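Local structure of similar to yteR (Bacilus subtilis) (Clostridium acetobutylicum, 4WU0) at residues Met8-Ile13 / Asp43-Asp48; Ile12-Ile17 / Asp308-Leu313; Glu114-His119 / Ile160-Asn165; Trp128-Tyr133 / Leu174-Asp179. The protein probably hydrolyses unsaturated rhamnogalacturonan oligosaccharides released from pectin. All coordinates share one frame; numbering follows the deposited sequence.

In the fold
Helix is the dominant regular structure, about half of the chain, consistent with the alpha/alpha barrel of this glycosidase family, and the contacts fall into two groups on opposite sides of the chain's centre. Contacts 1 and 2, centres 11 Å apart, share Ile12, Ile13 and helix 4-14. Contact 1 joins that helix to 44-54, and contact 2 joins it to the late strand 311-317, bringing early and late parts of the chain together. Contacts 3 and 4, centres 9 Å apart, alternate along the chain and are nested inside the loop closed by contact 2. They gather the segments around the two-stranded sheet 126-128/177-179. Between the groups, centres lie 31 to 38 Å apart.

Contact 1. Residues Met8-Ile13 / Asp43-Asp48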
loop_
_atom_site.group_PDB
_atom_site.type_symbol
_atom_site.label_atom_id
_atom_site.label_comp_id
_atom_site.label_asym_id
_atom_site.label_seq_id
_atom_site.Cartn_x
_atom_site.Cartn_y
_atom_site.Cartn_z
ATOM N N MET A 8 -17.707 -2.696 7.038
ATOM C CA MET A 8 -16.383 -2.829 7.615
ATOM C C MET A 8 -15.966 -1.611 8.427
ATOM O O MET A 8 -15.355 -1.748 9.486
ATOM C CB MET A 8 -15.349 -3.098 6.536
ATOM C CG MET A 8 -13.968 -3.314 7.102
ATOM S SD MET A 8 -13.934 -4.651 8.318
ATOM C CE MET A 8 -13.614 -5.937 7.168
ATOM N N ALA A 9 -16.247 -0.415 7.914
ATOM C CA ALA A 9 -15.946 0.806 8.658
ATOM C C ALA A 9 -16.633 0.776 10.022
ATOM O O ALA A 9 -16.021 1.066 11.046
ATOM C CB ALA A 9 -16.386 2.047 7.863
ATOM N N ASP A 10 -17.908 0.395 10.026
ATOM C CA ASP A 10 -18.661 0.329 11.270
ATOM C C ASP A 10 -18.065 -0.743 12.194
ATOM O O ASP A 10 -18.041 -0.574 13.407
ATOM C CB ASP A 10 -20.142 0.041 11.000
ATOM C CG ASP A 10 -20.867 1.240 10.432
ATOM O OD1 ASP A 10 -20.331 2.368 10.591
ATOM O OD2 ASP A 10 -21.962 1.060 9.824
ATOM N N SER A 11 -17.574 -1.832 11.616
ATOM C CA SER A 11 -16.940 -2.885 12.408
ATOM C C SER A 11 -15.643 -2.412 13.055
ATOM O O SER A 11 -15.377 -2.694 14.222
ATOM C CB SER A 11 -16.657 -4.120 11.543
ATOM O OG SER A 11 -17.850 -4.661 11.029
ATOM N N ILE A 12 -14.830 -1.699 12.288
ATOM C CA ILE A 12 -13.554 -1.193 12.788
ATOM C C ILE A 12 -13.790 -0.254 13.968
ATOM O O ILE A 12 -13.103 -0.325 14.991
ATOM C CB ILE A 12 -12.795 -0.475 11.668
ATOM C CG1 ILE A 12 -12.349 -1.475 10.588
ATOM C CG2 ILE A 12 -11.581 0.296 12.210
ATOM C CD1 ILE A 12 -11.954 -0.805 9.297
ATOM N N ILE A 13 -14.767 0.628 13.821
ATOM C CA ILE A 13 -15.070 1.618 14.847
ATOM C C ILE A 13 -15.612 0.934 16.096
ATOM O O ILE A 13 -15.121 1.174 17.212
ATOM C CB ILE A 13 -16.025 2.712 14.294
ATOM C CG1 ILE A 13 -15.301 3.475 13.175
ATOM C CG2 ILE A 13 -16.480 3.645 15.388
ATOM C CD1 ILE A 13 -16.178 4.416 12.373
ATOM N N ASP A 43 -21.777 10.970 5.998
ATOM C CA ASP A 43 -22.058 10.853 7.419
ATOM C C ASP A 43 -20.863 11.327 8.251
ATOM O O ASP A 43 -19.796 10.718 8.228
ATOM C CB ASP A 43 -22.418 9.396 7.749
ATOM C CG ASP A 43 -22.943 9.223 9.157
ATOM O OD1 ASP A 43 -22.664 10.082 10.023
ATOM O OD2 ASP A 43 -23.631 8.205 9.406
ATOM N N LYS A 44 -21.068 12.406 9.005
ATOM C CA LYS A 44 -19.975 13.037 9.750
ATOM C C LYS A 44 -19.330 12.111 10.779
ATOM O O LYS A 44 -18.194 12.334 11.189
ATOM C CB LYS A 44 -20.461 14.329 10.426
ATOM C CG LYS A 44 -19.358 15.117 11.132
ATOM C CD LYS A 44 -19.855 16.450 11.722
ATOM C CE LYS A 44 -18.775 17.130 12.581
ATOM N NZ LYS A 44 -17.455 17.289 11.874
ATOM N N LYS A 45 -20.014 11.051 11.192
ATOM C CA LYS A 45 -19.400 10.165 12.174
ATOM C C LYS A 45 -18.095 9.541 11.650
ATOM O O LYS A 45 -17.184 9.253 12.430
ATOM C CB LYS A 45 -20.368 9.093 12.659
ATOM C CG LYS A 45 -20.442 7.865 11.820
ATOM C CD LYS A 45 -21.391 6.848 12.447
ATOM C CE LYS A 45 -21.932 5.877 11.414
ATOM N NZ LYS A 45 -23.203 5.216 11.865
ATOM N N TYR A 46 -17.991 9.348 10.339
ATOM C CA TYR A 46 -16.755 8.776 9.773
ATOM C C TYR A 46 -15.631 9.810 9.783
ATOM O O TYR A 46 -14.490 9.497 10.154
ATOM C CB TYR A 46 -16.990 8.185 8.386
ATOM C CG TYR A 46 -18.029 7.106 8.454
ATOM C CD1 TYR A 46 -17.791 5.939 9.155
ATOM C CD2 TYR A 46 -19.280 7.297 7.901
ATOM C CE1 TYR A 46 -18.756 4.966 9.264
ATOM C CE2 TYR A 46 -20.254 6.341 8.001
ATOM C CZ TYR A 46 -19.995 5.171 8.695
ATOM O OH TYR A 46 -20.989 4.223 8.805
ATOM N N LEU A 47 -15.954 11.046 9.414
ATOM C CA LEU A 47 -14.967 12.127 9.461
ATOM C C LEU A 47 -14.520 12.347 10.897
ATOM O O LEU A 47 -13.326 12.477 11.183
ATOM C CB LEU A 47 -15.536 13.419 8.875
ATOM C CG LEU A 47 -14.623 14.642 8.965
ATOM C CD1 LEU A 47 -13.316 14.356 8.243
ATOM C CD2 LEU A 47 -15.309 15.893 8.397
ATOM N N ASP A 48 -15.473 12.349 11.817
ATOM C CA ASP A 48 -15.137 12.555 13.221
ATOM C C ASP A 48 -14.202 11.474 13.756
ATOM O O ASP A 48 -13.293 11.775 14.520
ATOM C CB ASP A 48 -16.402 12.625 14.076
ATOM C CG ASP A 48 -17.194 13.892 13.842
ATOM O OD1 ASP A 48 -16.605 14.890 13.372
ATOM O OD2 ASP A 48 -18.407 13.887 14.143
HETATM O O HOH W 1 -23.701 2.911 10.707
#
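Helices 4-14 and 44-54 are neighbours in a fold consistent with the family's alpha/alpha barrel, their short segments crossing at 47° with axes 11.7 Å apart, and Tyr46 bridges that wide gap. Its CB carries CG anti to the carbonyl carbon (chi1 -59°), which swings the ring across to the other helix. Tyr46 CD1 meets CD1 of Ile13 at 3.9 Å, and Tyr46 CE1 lies 4.0 Å from CB of Ala9, both approaching obliquely. Over one face sits CG of Lys45, centred on the ring, while Val37, Tyr38 and Thr41 of helix 25-41 also touch the residue, so packing holds the ring. At the tip, Tyr46 OH donates to OD1 of Asp10 over 2.7 Å, meeting the syn lone pair of that oxygen. OD1 lies close to the ring plane, with the carboxylate turned only 21° from it. Lys45, extended beyond CG, runs out beside this pair; its NZ stays 4.2 Å from OD1 of Asp10, too far for a salt bridge, but would probably help to keep the carboxylate ionised. A water closes the circuit, donating to OD2 of Asp10 at 2.7 Å and accepting from NZ of Lys45 at 2.6 Å.

Contact 2. Residues Ile12-Ile17 / Asp308-Leu313; sequences IIAKNI and DGLINL
Lys15 makes the largest share of this surface contact, laying its aliphatic chain against the start of strand 311-317. The chain bends only at its last torsion (chi4 -70°), so that CE of Lys15 lies 3.3 Å from the carbonyl O of Ile311 and 4.0 Å from CB of Leu310. NZ of Lys15 then makes a weak hydrogen bond to OD1 of Asn312 at 3.2 Å; that oxygen has its stronger partner in ND2 of Asn343, and NZ is also bonded to OG1 of Thr306. A water accepts from NZ of Lys15 at 2.6 Å and donates to OD2 of Asp308, linking charges that do not touch directly. Beside the lysine, CB of Ala14 presses on CD1 of Leu310 at 3.5 Å, tighter than an ordinary carbon contact. Further out, each partner adjoins a defined turn: a Schellman motif with Asn16 at positive phi ends the helix, and an Asx turn, Leu310 N to Asp308 OD1 at 3.0 Å, shapes the other side around Gly309. That turn connects strands 303-305 and 311-317, an antiparallel hairpin resting on helix 4-14 through Ile311, which touches Tyr4, Leu7 and Met8, while Ile12 and Ile17 face helix 345-360.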
loop_
_atom_site.group_PDB
_atom_site.type_symbol
_atom_site.label_atom_id
_atom_site.label_comp_id
_atom_site.label_asym_id
_atom_site.label_seq_id
_atom_site.Cartn_x
_atom_site.Cartn_y
_atom_site.Cartn_z
ATOM N N ILE A 12 -14.830 -1.699 12.288
ATOM C CA ILE A 12 -13.554 -1.193 12.788
ATOM C C ILE A 12 -13.790 -0.254 13.968
ATOM O O ILE A 12 -13.103 -0.325 14.991
ATOM C CB ILE A 12 -12.795 -0.475 11.668
ATOM C CG1 ILE A 12 -12.349 -1.475 10.588
ATOM C CG2 ILE A 12 -11.581 0.296 12.210
ATOM C CD1 ILE A 12 -11.954 -0.805 9.297
ATOM N N ILE A 13 -14.767 0.628 13.821
ATOM C CA ILE A 13 -15.070 1.618 14.847
ATOM C C ILE A 13 -15.612 0.934 16.096
ATOM O O ILE A 13 -15.121 1.174 17.212
ATOM C CB ILE A 13 -16.025 2.712 14.294
ATOM C CG1 ILE A 13 -15.301 3.475 13.175
ATOM C CG2 ILE A 13 -16.480 3.645 15.388
ATOM C CD1 ILE A 13 -16.178 4.416 12.373
ATOM N N ALA A 14 -16.584 0.040 15.918
ATOM C CA ALA A 14 -17.215 -0.636 17.056
ATOM C C ALA A 14 -16.267 -1.590 17.790
ATOM O O ALA A 14 -16.383 -1.760 19.001
ATOM C CB ALA A 14 -18.481 -1.391 16.596
ATOM N N LYS A 15 -15.356 -2.231 17.060
ATOM C CA LYS A 15 -14.426 -3.182 17.660
ATOM C C LYS A 15 -13.221 -2.447 18.258
ATOM O O LYS A 15 -12.344 -3.061 18.863
ATOM C CB LYS A 15 -13.979 -4.223 16.624
ATOM C CG LYS A 15 -15.097 -5.197 16.186
ATOM C CD LYS A 15 -14.656 -6.069 14.992
ATOM C CE LYS A 15 -15.788 -6.887 14.394
ATOM N NZ LYS A 15 -16.241 -7.980 15.275
ATOM N N ASN A 16 -13.204 -1.131 18.080
ATOM C CA ASN A 16 -12.119 -0.256 18.550
ATOM C C ASN A 16 -10.727 -0.763 18.187
ATOM O O ASN A 16 -9.840 -0.878 19.029
ATOM C CB ASN A 16 -12.229 0.001 20.059
ATOM C CG ASN A 16 -11.501 1.264 20.482
ATOM O OD1 ASN A 16 -11.387 2.226 19.708
ATOM N ND2 ASN A 16 -10.976 1.261 21.706
ATOM N N ILE A 17 -10.555 -1.074 16.918
ATOM C CA ILE A 17 -9.268 -1.520 16.405
ATOM C C ILE A 17 -8.229 -0.440 16.684
ATOM O O ILE A 17 -8.477 0.743 16.474
ATOM C CB ILE A 17 -9.377 -1.777 14.893
ATOM C CG1 ILE A 17 -10.441 -2.843 14.595
ATOM C CG2 ILE A 17 -8.049 -2.192 14.308
ATOM C CD1 ILE A 17 -10.236 -4.151 15.279
ATOM N N ASP A 308 -22.787 -10.148 16.543
ATOM C CA ASP A 308 -23.385 -8.824 16.627
ATOM C C ASP A 308 -23.712 -8.266 15.240
ATOM O O ASP A 308 -24.213 -7.147 15.123
ATOM C CB ASP A 308 -22.461 -7.865 17.396
ATOM C CG ASP A 308 -21.040 -7.836 16.844
ATOM O OD1 ASP A 308 -20.811 -8.378 15.746
ATOM O OD2 ASP A 308 -20.139 -7.262 17.501
ATOM N N GLY A 309 -23.433 -9.048 14.197
ATOM C CA GLY A 309 -23.717 -8.637 12.834
ATOM C C GLY A 309 -22.629 -7.798 12.194
ATOM O O GLY A 309 -22.772 -7.360 11.045
ATOM N N LEU A 310 -21.542 -7.577 12.933
ATOM C CA LEU A 310 -20.351 -6.953 12.387
ATOM C C LEU A 310 -19.498 -8.033 11.713
ATOM O O LEU A 310 -19.891 -9.207 11.666
ATOM C CB LEU A 310 -19.581 -6.221 13.494
ATOM C CG LEU A 310 -20.340 -5.080 14.208
ATOM C CD1 LEU A 310 -19.466 -4.466 15.311
ATOM C CD2 LEU A 310 -20.815 -4.012 13.245
ATOM N N ILE A 311 -18.373 -7.635 11.130
ATOM C CA ILE A 311 -17.530 -8.565 10.377
ATOM C C ILE A 311 -16.066 -8.495 10.782
ATOM O O ILE A 311 -15.554 -7.431 11.159
ATOM C CB ILE A 311 -17.633 -8.361 8.839
ATOM C CG1 ILE A 311 -17.350 -6.903 8.465
ATOM C CG2 ILE A 311 -19.010 -8.840 8.341
ATOM C CD1 ILE A 311 -17.427 -6.619 6.997
ATOM N N ASN A 312 -15.409 -9.648 10.698
ATOM C CA ASN A 312 -13.958 -9.767 10.812
ATOM C C ASN A 312 -13.326 -9.997 9.466
ATOM O O ASN A 312 -13.884 -10.668 8.611
ATOM C CB ASN A 312 -13.562 -10.978 11.664
ATOM C CG ASN A 312 -13.911 -10.830 13.113
ATOM O OD1 ASN A 312 -14.159 -9.730 13.623
ATOM N ND2 ASN A 312 -13.930 -11.962 13.805
ATOM N N LEU A 313 -12.152 -9.419 9.270
ATOM C CA LEU A 313 -11.313 -9.764 8.132
ATOM C C LEU A 313 -10.185 -10.663 8.625
ATOM O O LEU A 313 -9.412 -10.285 9.482
ATOM C CB LEU A 313 -10.730 -8.516 7.479
ATOM C CG LEU A 313 -9.864 -8.738 6.232
ATOM C CD1 LEU A 313 -10.664 -9.247 5.071
ATOM C CD2 LEU A 313 -9.156 -7.442 5.845
HETATM O O HOH W 2 -17.645 -7.728 17.464
#

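Contact 3. Residues Glu114-His119 / Ile160-Asn165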
loop_
_atom_site.group_PDB
_atom_site.type_symbol
_atom_site.label_atom_id
_atom_site.label_comp_id
_atom_site.label_asym_id
_atom_site.label_seq_id
_atom_site.Cartn_x
_atom_site.Cartn_y
_atom_site.Cartn_z
ATOM N N GLU A 114 20.715 5.557 -8.471
ATOM C CA GLU A 114 19.723 5.942 -9.482
ATOM C C GLU A 114 18.591 6.802 -8.917
ATOM O O GLU A 114 17.506 6.894 -9.508
ATOM C CB GLU A 114 19.147 4.695 -10.137
ATOM C CG GLU A 114 20.193 3.836 -10.800
ATOM C CD GLU A 114 19.645 2.507 -11.245
ATOM O OE1 GLU A 114 19.233 1.723 -10.357
ATOM O OE2 GLU A 114 19.634 2.261 -12.473
ATOM N N ASN A 115 18.846 7.421 -7.770
ATOM C CA ASN A 115 17.954 8.431 -7.195
ATOM C C ASN A 115 16.626 7.931 -6.664
ATOM O O ASN A 115 15.654 8.692 -6.569
ATOM C CB ASN A 115 17.754 9.607 -8.171
ATOM C CG ASN A 115 18.826 10.657 -8.006
ATOM O OD1 ASN A 115 19.082 11.113 -6.891
ATOM N ND2 ASN A 115 19.501 11.011 -9.105
ATOM N N VAL A 116 16.587 6.668 -6.244
ATOM C CA VAL A 116 15.411 6.121 -5.576
ATOM C C VAL A 116 15.612 6.209 -4.066
ATOM O O VAL A 116 16.696 5.924 -3.562
ATOM C CB VAL A 116 15.169 4.656 -5.987
ATOM C CG1 VAL A 116 13.933 4.107 -5.343
ATOM C CG2 VAL A 116 15.110 4.540 -7.519
ATOM N N PHE A 117 14.589 6.623 -3.337
ATOM C CA PHE A 117 14.674 6.654 -1.875
ATOM C C PHE A 117 15.092 5.279 -1.307
ATOM O O PHE A 117 14.487 4.243 -1.630
ATOM C CB PHE A 117 13.309 6.984 -1.266
ATOM C CG PHE A 117 12.749 8.342 -1.639
ATOM C CD1 PHE A 117 13.524 9.492 -1.564
ATOM C CD2 PHE A 117 11.420 8.462 -2.007
ATOM C CE1 PHE A 117 12.980 10.738 -1.885
ATOM C CE2 PHE A 117 10.866 9.689 -2.316
ATOM C CZ PHE A 117 11.648 10.830 -2.256
ATOM N N TRP A 118 16.077 5.278 -0.429
ATOM C CA TRP A 118 16.306 4.136 0.438
ATOM C C TRP A 118 15.037 3.858 1.258
ATOM O O TRP A 118 14.344 4.770 1.696
ATOM C CB TRP A 118 17.400 4.422 1.458
ATOM C CG TRP A 118 18.781 4.571 0.937
ATOM C CD1 TRP A 118 19.202 4.475 -0.364
ATOM C CD2 TRP A 118 19.951 4.820 1.720
ATOM N NE1 TRP A 118 20.566 4.655 -0.432
ATOM C CE2 TRP A 118 21.047 4.890 0.832
ATOM C CE3 TRP A 118 20.174 5.017 3.088
ATOM C CZ2 TRP A 118 22.346 5.109 1.270
ATOM C CZ3 TRP A 118 21.467 5.250 3.526
ATOM C CH2 TRP A 118 22.538 5.301 2.618
ATOM N N HIS A 119 14.756 2.590 1.487
ATOM C CA HIS A 119 13.591 2.232 2.278
ATOM C C HIS A 119 13.647 2.868 3.696
ATOM O O HIS A 119 12.651 3.455 4.175
ATOM C CB HIS A 119 13.466 0.722 2.371
ATOM C CG HIS A 119 12.147 0.308 2.913
ATOM N ND1 HIS A 119 10.970 0.642 2.275
ATOM C CD2 HIS A 119 11.801 -0.330 4.054
ATOM C CE1 HIS A 119 9.952 0.214 3.000
ATOM N NE2 HIS A 119 10.431 -0.380 4.080
ATOM N N ILE A 160 9.900 3.798 -12.345
ATOM C CA ILE A 160 10.514 3.176 -13.511
ATOM C C ILE A 160 11.785 2.403 -13.143
ATOM O O ILE A 160 12.004 1.303 -13.617
ATOM C CB ILE A 160 10.797 4.240 -14.579
ATOM C CG1 ILE A 160 9.472 4.702 -15.183
ATOM C CG2 ILE A 160 11.711 3.713 -15.676
ATOM C CD1 ILE A 160 9.540 5.998 -15.988
ATOM N N ILE A 161 12.610 2.997 -12.303
ATOM C CA ILE A 161 13.844 2.351 -11.862
ATOM C C ILE A 161 13.512 1.141 -10.987
ATOM O O ILE A 161 14.194 0.123 -11.047
ATOM C CB ILE A 161 14.737 3.341 -11.102
ATOM C CG1 ILE A 161 15.233 4.445 -12.030
ATOM C CG2 ILE A 161 15.928 2.629 -10.439
ATOM C CD1 ILE A 161 16.050 3.977 -13.200
ATOM N N THR A 162 12.483 1.262 -10.160
ATOM C CA THR A 162 12.096 0.141 -9.320
ATOM C C THR A 162 11.685 -1.047 -10.186
ATOM O O THR A 162 12.093 -2.173 -9.943
ATOM C CB THR A 162 10.988 0.545 -8.341
ATOM O OG1 THR A 162 11.513 1.534 -7.453
ATOM C CG2 THR A 162 10.480 -0.641 -7.543
ATOM N N GLU A 163 10.882 -0.813 -11.212
ATOM C CA GLU A 163 10.510 -1.914 -12.072
ATOM C C GLU A 163 11.734 -2.494 -12.798
ATOM O O GLU A 163 11.857 -3.710 -12.916
ATOM C CB GLU A 163 9.447 -1.474 -13.079
ATOM C CG GLU A 163 8.878 -2.608 -13.894
ATOM C CD GLU A 163 9.442 -2.710 -15.305
ATOM O OE1 GLU A 163 10.489 -2.092 -15.608
ATOM O OE2 GLU A 163 8.832 -3.434 -16.116
ATOM N N LYS A 164 12.650 -1.640 -13.255
ATOM C CA LYS A 164 13.842 -2.108 -13.951
ATOM C C LYS A 164 14.659 -3.055 -13.075
ATOM O O LYS A 164 15.119 -4.103 -13.531
ATOM C CB LYS A 164 14.705 -0.919 -14.373
ATOM C CG LYS A 164 16.005 -1.312 -15.054
ATOM C CD LYS A 164 16.822 -0.092 -15.442
ATOM C CE LYS A 164 17.979 -0.491 -16.349
ATOM N NZ LYS A 164 19.230 -0.826 -15.606
ATOM N N ASN A 165 14.814 -2.701 -11.806
ATOM C CA ASN A 165 15.690 -3.456 -10.920
ATOM C C ASN A 165 15.021 -4.637 -10.238
ATOM O O ASN A 165 15.711 -5.599 -9.894
ATOM C CB ASN A 165 16.291 -2.558 -9.838
ATOM C CG ASN A 165 17.354 -1.591 -10.376
ATOM O OD1 ASN A 165 18.198 -1.953 -11.190
ATOM N ND2 ASN A 165 17.308 -0.357 -9.905
#
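Segment 114-119 has no regular structure: Asn115 takes a positive phi of 70°, and the chain from Val116 to Trp118 then runs extended, leaving helix 152-166 after Val116. The closest alpha carbons, those of Glu114 and Ile161, are 7.3 Å apart, a spacing filled by side chains. Glu114 sends its carboxylate out on a chain extended beyond CG and meets Asn165 tip to tip. ND2 of Asn165 donates to OE1 of Glu114 over 2.9 Å at 166°, meeting the syn lone pair of that oxygen, and OE1 lies almost in the amide plane. The carboxylate is twisted 44° from that plane. OE1 of Glu114 also sits 3.4 Å from CG2 of Ile161, so the methyl flanks the acceptor. The loop joins helix 93-108 to strand 126-128 in a fold consistent with the family's alpha/alpha barrel, and Val116 packs it against helix 152-166. CG2 of Val116 touches CG2 of Ile161 at 3.6 Å, the two crossing obliquely. CG1 of Val116 comes within 4.1 Å of OG1 of Thr162, whose hydroxyl is bonded to the O of Gln158. The exposed Lys164 holds its NZ 4.4 Å from OE2 of Glu114, beyond salt-bridge range. Two further bonds tie the loop backbone to the helix: His157 NE2 with the O of Glu114, and Gln158 OE1 with the N of Phe117.

Contact 4. Residues Trp128-Tyr133 / Leu174-Asp179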
loop_
_atom_site.group_PDB
_atom_site.type_symbol
_atom_site.label_atom_id
_atom_site.label_comp_id
_atom_site.label_asym_id
_atom_site.label_seq_id
_atom_site.Cartn_x
_atom_site.Cartn_y
_atom_site.Cartn_z
ATOM N N TRP A 128 12.640 -1.382 -1.309
ATOM C CA TRP A 128 11.579 -2.370 -1.083
ATOM C C TRP A 128 10.300 -1.873 -1.746
ATOM O O TRP A 128 10.014 -0.660 -1.734
ATOM C CB TRP A 128 11.264 -2.570 0.397
ATOM C CG TRP A 128 12.385 -2.931 1.342
ATOM C CD1 TRP A 128 13.739 -2.813 1.150
ATOM C CD2 TRP A 128 12.211 -3.439 2.669
ATOM N NE1 TRP A 128 14.408 -3.231 2.286
ATOM C CE2 TRP A 128 13.491 -3.613 3.230
ATOM C CE3 TRP A 128 11.090 -3.759 3.438
ATOM C CZ2 TRP A 128 13.679 -4.098 4.523
ATOM C CZ3 TRP A 128 11.278 -4.241 4.708
ATOM C CH2 TRP A 128 12.558 -4.405 5.247
ATOM N N LEU A 129 9.535 -2.788 -2.335
ATOM C CA LEU A 129 8.320 -2.383 -3.048
ATOM C C LEU A 129 7.400 -1.572 -2.137
ATOM O O LEU A 129 6.762 -0.609 -2.604
ATOM C CB LEU A 129 7.554 -3.598 -3.588
ATOM C CG LEU A 129 8.181 -4.382 -4.742
ATOM C CD1 LEU A 129 7.301 -5.503 -5.186
ATOM C CD2 LEU A 129 8.490 -3.441 -5.903
ATOM N N ASP A 130 7.292 -1.974 -0.867
ATOM C CA ASP A 130 6.440 -1.279 0.090
ATOM C C ASP A 130 6.649 0.232 0.023
ATOM O O ASP A 130 5.691 0.993 0.121
ATOM C CB ASP A 130 6.708 -1.700 1.563
ATOM C CG ASP A 130 6.816 -3.196 1.785
ATOM O OD1 ASP A 130 7.440 -3.891 0.986
ATOM O OD2 ASP A 130 6.285 -3.678 2.815
ATOM N N GLY A 131 7.907 0.673 -0.090
ATOM C CA GLY A 131 8.248 2.079 -0.034
ATOM C C GLY A 131 7.691 2.939 -1.143
ATOM O O GLY A 131 7.517 4.141 -0.973
ATOM N N LEU A 132 7.451 2.342 -2.309
ATOM C CA LEU A 132 6.872 3.085 -3.408
ATOM C C LEU A 132 5.487 3.585 -3.063
ATOM O O LEU A 132 5.075 4.635 -3.537
ATOM C CB LEU A 132 6.830 2.234 -4.681
ATOM C CG LEU A 132 8.133 2.221 -5.483
ATOM C CD1 LEU A 132 8.405 3.590 -6.080
ATOM C CD2 LEU A 132 9.313 1.742 -4.643
ATOM N N TYR A 133 4.764 2.840 -2.236
ATOM C CA TYR A 133 3.432 3.253 -1.806
ATOM C C TYR A 133 3.539 4.294 -0.702
ATOM O O TYR A 133 2.798 5.278 -0.708
ATOM C CB TYR A 133 2.635 2.061 -1.273
ATOM C CG TYR A 133 1.218 2.419 -0.903
ATOM C CD1 TYR A 133 0.272 2.655 -1.881
ATOM C CD2 TYR A 133 0.830 2.541 0.418
ATOM C CE1 TYR A 133 -1.006 2.974 -1.541
ATOM C CE2 TYR A 133 -0.455 2.859 0.765
ATOM C CZ TYR A 133 -1.378 3.066 -0.212
ATOM O OH TYR A 133 -2.688 3.367 0.129
ATOM N N LEU A 174 7.442 -8.829 -9.465
ATOM C CA LEU A 174 8.556 -8.097 -8.869
ATOM C C LEU A 174 8.847 -8.637 -7.479
ATOM O O LEU A 174 7.940 -8.890 -6.679
ATOM C CB LEU A 174 8.259 -6.588 -8.767
ATOM C CG LEU A 174 8.347 -5.748 -10.040
ATOM C CD1 LEU A 174 7.248 -6.098 -11.009
ATOM C CD2 LEU A 174 8.309 -4.255 -9.719
ATOM N N TYR A 175 10.124 -8.842 -7.207
ATOM C CA TYR A 175 10.563 -9.306 -5.908
ATOM C C TYR A 175 10.331 -8.238 -4.850
ATOM O O TYR A 175 10.278 -7.050 -5.142
ATOM C CB TYR A 175 12.043 -9.673 -5.947
ATOM C CG TYR A 175 12.362 -10.814 -6.862
ATOM C CD1 TYR A 175 12.277 -12.121 -6.424
ATOM C CD2 TYR A 175 12.746 -10.586 -8.173
ATOM C CE1 TYR A 175 12.568 -13.179 -7.277
ATOM C CE2 TYR A 175 13.023 -11.636 -9.022
ATOM C CZ TYR A 175 12.930 -12.921 -8.563
ATOM O OH TYR A 175 13.222 -13.967 -9.404
ATOM N N HIS A 176 10.237 -8.678 -3.603
ATOM C CA HIS A 176 9.939 -7.810 -2.471
ATOM C C HIS A 176 10.969 -6.664 -2.330
ATOM O O HIS A 176 10.601 -5.506 -2.159
ATOM C CB HIS A 176 9.922 -8.682 -1.222
ATOM C CG HIS A 176 9.524 -7.984 0.043
ATOM N ND1 HIS A 176 9.422 -8.659 1.241
ATOM C CD2 HIS A 176 9.218 -6.695 0.313
ATOM C CE1 HIS A 176 9.077 -7.814 2.192
ATOM N NE2 HIS A 176 8.925 -6.622 1.654
ATOM N N ALA A 177 12.253 -6.991 -2.444
ATOM C CA ALA A 177 13.303 -6.012 -2.192
ATOM C C ALA A 177 14.562 -6.253 -3.007
ATOM O O ALA A 177 14.801 -7.356 -3.534
ATOM C CB ALA A 177 13.661 -6.003 -0.707
ATOM N N TYR A 178 15.383 -5.204 -3.036
ATOM C CA TYR A 178 16.598 -5.105 -3.833
ATOM C C TYR A 178 17.642 -4.379 -2.990
ATOM O O TYR A 178 17.335 -3.343 -2.407
ATOM C CB TYR A 178 16.291 -4.290 -5.094
ATOM C CG TYR A 178 17.469 -3.833 -5.908
ATOM C CD1 TYR A 178 18.319 -4.740 -6.520
ATOM C CD2 TYR A 178 17.716 -2.478 -6.093
ATOM C CE1 TYR A 178 19.400 -4.310 -7.282
ATOM C CE2 TYR A 178 18.785 -2.042 -6.861
ATOM C CZ TYR A 178 19.617 -2.961 -7.455
ATOM O OH TYR A 178 20.680 -2.514 -8.219
ATOM N N ASP A 179 18.856 -4.924 -2.917
ATOM C CA ASP A 179 19.983 -4.264 -2.273
ATOM C C ASP A 179 21.012 -3.920 -3.349
ATOM O O ASP A 179 21.725 -4.784 -3.843
ATOM C CB ASP A 179 20.640 -5.170 -1.237
ATOM C CG ASP A 179 21.759 -4.482 -0.487
ATOM O OD1 ASP A 179 22.081 -3.323 -0.805
ATOM O OD2 ASP A 179 22.338 -5.104 0.416
HETATM O O HOH W 3 8.124 -5.248 4.012
#
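Backbone pairing sets the frame: Trp128 and Ala177 form an antiparallel, non-hydrogen-bonded pair with alpha carbons 4.2 Å apart. Just beyond it, Leu129 N donates to the O of His176 at 2.9 Å, nearly straight at 170° and close to the C=O axis. Among aromatic contacts, CB of Ala177 stands over the face of the Trp128 five-membered ring, a CH-pi contact, 3.7 Å from CD1 of Trp128, and His119 stacks on the same indole. Among polar contacts, His176 has CG anti to its backbone N (chi1 -175°), so its ring runs beside the indole toward Asp130. NE2 of His176 makes only a weak, bent bond to OD1 of Asp130, at 3.2 Å and 122°. A water supplements it, donating to OD2 of Asp130 at 2.7 Å and lying 2.8 Å from NE2 of His176, in the ring plane. ND1 of His176 has its partner in OH of Tyr335. In the apolar group, CD1 of Leu129 reaches CB of Leu174 at 3.9 Å, and Thr162 and Leu166 touch Leu129 as well. A short two-stranded sheet thus leads into helix 129-146, Asp130 and His176 meeting near its start, consistent with the interior of an alpha/alpha barrel.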